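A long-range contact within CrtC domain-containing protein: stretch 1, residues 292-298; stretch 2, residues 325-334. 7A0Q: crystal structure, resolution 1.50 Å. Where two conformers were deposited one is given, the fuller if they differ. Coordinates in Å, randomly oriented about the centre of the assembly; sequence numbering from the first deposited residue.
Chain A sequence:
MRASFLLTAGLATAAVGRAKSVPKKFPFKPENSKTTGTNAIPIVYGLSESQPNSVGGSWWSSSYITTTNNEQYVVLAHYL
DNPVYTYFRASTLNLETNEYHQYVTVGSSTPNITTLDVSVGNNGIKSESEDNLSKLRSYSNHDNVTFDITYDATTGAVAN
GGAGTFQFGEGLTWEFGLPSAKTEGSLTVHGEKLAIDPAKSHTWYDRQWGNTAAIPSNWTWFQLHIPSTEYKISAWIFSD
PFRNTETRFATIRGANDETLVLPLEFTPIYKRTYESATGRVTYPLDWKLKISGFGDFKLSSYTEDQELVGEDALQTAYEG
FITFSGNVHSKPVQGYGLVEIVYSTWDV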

# COMPACT_ATOMS: atom_id res chain seq x y z
N SER A 292 3.45 -19.72 -7.21
CA SER A 292 3.60 -21.17 -7.22
C SER A 292 2.43 -21.86 -6.55
O SER A 292 2.13 -21.59 -5.37
CB SER A 292 4.91 -21.57 -6.52
OG SER A 292 5.17 -22.96 -6.65
N GLY A 293 1.78 -22.75 -7.29
CA GLY A 293 0.68 -23.53 -6.76
C GLY A 293 -0.63 -22.79 -6.66
O GLY A 293 -1.62 -23.38 -6.20
N PHE A 294 -0.68 -21.52 -7.07
CA PHE A 294 -1.85 -20.68 -6.84
C PHE A 294 -2.45 -20.14 -8.14
O PHE A 294 -3.64 -20.36 -8.39
CB PHE A 294 -1.47 -19.52 -5.90
CG PHE A 294 -2.64 -18.67 -5.49
CD1 PHE A 294 -3.51 -19.09 -4.50
CD2 PHE A 294 -2.87 -17.44 -6.10
CE1 PHE A 294 -4.58 -18.32 -4.12
CE2 PHE A 294 -3.95 -16.66 -5.71
CZ PHE A 294 -4.81 -17.10 -4.72
N GLY A 295 -1.68 -19.44 -8.96
CA GLY A 295 -2.22 -18.94 -10.22
C GLY A 295 -1.21 -18.09 -10.94
O GLY A 295 -0.08 -17.89 -10.49
N ASP A 296 -1.61 -17.60 -12.11
CA ASP A 296 -0.77 -16.68 -12.85
C ASP A 296 -1.60 -15.47 -13.26
O ASP A 296 -2.82 -15.55 -13.42
CB ASP A 296 -0.11 -17.33 -14.09
CG ASP A 296 -1.09 -18.09 -14.96
OD1 ASP A 296 -2.28 -17.72 -15.02
OD2 ASP A 296 -0.66 -19.06 -15.62
N PHE A 297 -0.92 -14.33 -13.38
CA PHE A 297 -1.58 -13.05 -13.52
C PHE A 297 -0.85 -12.17 -14.53
O PHE A 297 0.38 -12.19 -14.61
CB PHE A 297 -1.66 -12.32 -12.17
CG PHE A 297 -2.25 -13.17 -11.08
CD1 PHE A 297 -3.61 -13.16 -10.83
CD2 PHE A 297 -1.43 -14.01 -10.32
CE1 PHE A 297 -4.15 -13.96 -9.84
CE2 PHE A 297 -1.97 -14.81 -9.33
CZ PHE A 297 -3.33 -14.79 -9.08
N LYS A 298 -1.64 -11.41 -15.29
CA LYS A 298 -1.15 -10.42 -16.24
C LYS A 298 -1.65 -9.07 -15.75
O LYS A 298 -2.86 -8.83 -15.73
CB LYS A 298 -1.65 -10.72 -17.65
CG LYS A 298 -1.32 -9.66 -18.68
CD LYS A 298 0.18 -9.52 -18.91
CE LYS A 298 0.63 -8.07 -18.78
NZ LYS A 298 -0.28 -7.11 -19.49
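Stretch 2, residues 325-334: SGNVHSKPVQ

Stretch 2 is a β-hairpin whose first strand, 325-328, runs antiparallel to strand 295-298 of stretch 1, the axes 4.6 Å apart and their N-to-C directions at 176°. A type I' turn from Val-328 to Lys-331 then leads into strand 331-334, which pairs back on 325-328. The pairing is firmest where Lys-298 faces Ser-325: Lys-298 N donates to Ser-325 O (2.8 Å), and Ser-325 N to Lys-298 O (3.1 Å). Next along, Asn-327 N donates to Asp-296 O (2.9 Å), whereas the return bond from Asp-296 N to Asn-327 O is weak (3.3 Å). Past the strand, His-329 N reaches Phe-294 O (2.9 Å). Phe-294, Asn-327 and Ser-325 cover the most surface. The Phe-294 ring, chi1 t, takes Val-328 over one face, with CZ 3.8 Å from CG1, and meets the His-329 ring obliquely, centroids 5.4 Å apart. Asn-327 lies beside Asp-296 on one side of the sheet; its ND2 sits 2.2 Å from Asp-296 OD1, too short for a normal hydrogen bond. On the other side Phe-297 CZ packs 3.9 Å from Val-328 CG2. Gly-326 lies opposite Phe-297, their CA atoms 4.1 Å apart; a CB on Gly-326 would clash with Asp-296 O and Phe-297 CA.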

# COMPACT_ATOMS: atom_id res chain seq x y z
N SER A 325 -5.78 -9.60 -15.09
CA SER A 325 -6.49 -10.84 -15.34
C SER A 325 -5.55 -11.98 -15.00
O SER A 325 -4.34 -11.81 -14.83
CB SER A 325 -6.95 -10.93 -16.80
OG SER A 325 -5.83 -10.93 -17.67
N GLY A 326 -6.12 -13.17 -14.90
CA GLY A 326 -5.32 -14.36 -14.70
C GLY A 326 -6.19 -15.53 -14.32
O GLY A 326 -7.39 -15.56 -14.62
N ASN A 327 -5.58 -16.51 -13.66
CA ASN A 327 -6.30 -17.67 -13.17
C ASN A 327 -5.88 -17.94 -11.74
O ASN A 327 -4.77 -17.61 -11.33
CB ASN A 327 -6.07 -18.92 -14.03
CG ASN A 327 -4.79 -19.66 -13.67
OD1 ASN A 327 -4.78 -20.52 -12.78
ND2 ASN A 327 -3.71 -19.32 -14.35
N VAL A 328 -6.80 -18.52 -10.98
CA VAL A 328 -6.50 -19.07 -9.67
C VAL A 328 -6.99 -20.50 -9.67
O VAL A 328 -8.19 -20.75 -9.87
CB VAL A 328 -7.15 -18.27 -8.53
CG1 VAL A 328 -6.95 -18.98 -7.21
CG2 VAL A 328 -6.57 -16.86 -8.48
N HIS A 329 -6.07 -21.45 -9.47
CA HIS A 329 -6.38 -22.87 -9.52
C HIS A 329 -7.15 -23.20 -10.80
O HIS A 329 -8.19 -23.87 -10.78
CB HIS A 329 -7.14 -23.31 -8.27
CG HIS A 329 -6.41 -23.02 -7.00
ND1 HIS A 329 -5.08 -23.32 -6.82
CD2 HIS A 329 -6.83 -22.46 -5.84
CE1 HIS A 329 -4.70 -22.96 -5.61
NE2 HIS A 329 -5.75 -22.43 -4.99
N SER A 330 -6.65 -22.67 -11.91
CA SER A 330 -7.12 -22.93 -13.27
C SER A 330 -8.50 -22.34 -13.55
O SER A 330 -9.11 -22.69 -14.57
CB SER A 330 -7.12 -24.43 -13.60
OG SER A 330 -5.99 -25.07 -13.04
N LYS A 331 -9.00 -21.46 -12.69
CA LYS A 331 -10.26 -20.76 -12.93
C LYS A 331 -9.98 -19.30 -13.23
O LYS A 331 -9.23 -18.65 -12.48
CB LYS A 331 -11.18 -20.88 -11.71
CG LYS A 331 -12.47 -20.07 -11.81
CD LYS A 331 -12.94 -19.57 -10.45
CE LYS A 331 -12.60 -18.11 -10.24
NZ LYS A 331 -13.19 -17.53 -8.99
N PRO A 332 -10.54 -18.74 -14.31
CA PRO A 332 -10.22 -17.36 -14.67
C PRO A 332 -10.69 -16.37 -13.62
O PRO A 332 -11.78 -16.51 -13.05
CB PRO A 332 -10.97 -17.15 -16.00
CG PRO A 332 -11.38 -18.52 -16.45
CD PRO A 332 -11.53 -19.34 -15.21
N VAL A 333 -9.86 -15.36 -13.36
CA VAL A 333 -10.20 -14.28 -12.44
C VAL A 333 -9.77 -12.95 -13.05
O VAL A 333 -9.00 -12.89 -14.01
CB VAL A 333 -9.56 -14.44 -11.04
CG1 VAL A 333 -9.98 -15.75 -10.39
CG2 VAL A 333 -8.05 -14.33 -11.13
N GLN A 334 -10.28 -11.88 -12.45
CA GLN A 334 -9.81 -10.53 -12.73
C GLN A 334 -9.83 -9.75 -11.43
O GLN A 334 -10.50 -10.12 -10.46
CB GLN A 334 -10.67 -9.84 -13.80
CG GLN A 334 -12.12 -9.69 -13.41
CD GLN A 334 -12.95 -9.01 -14.48
OE1 GLN A 334 -12.77 -9.26 -15.67
NE2 GLN A 334 -13.86 -8.14 -14.06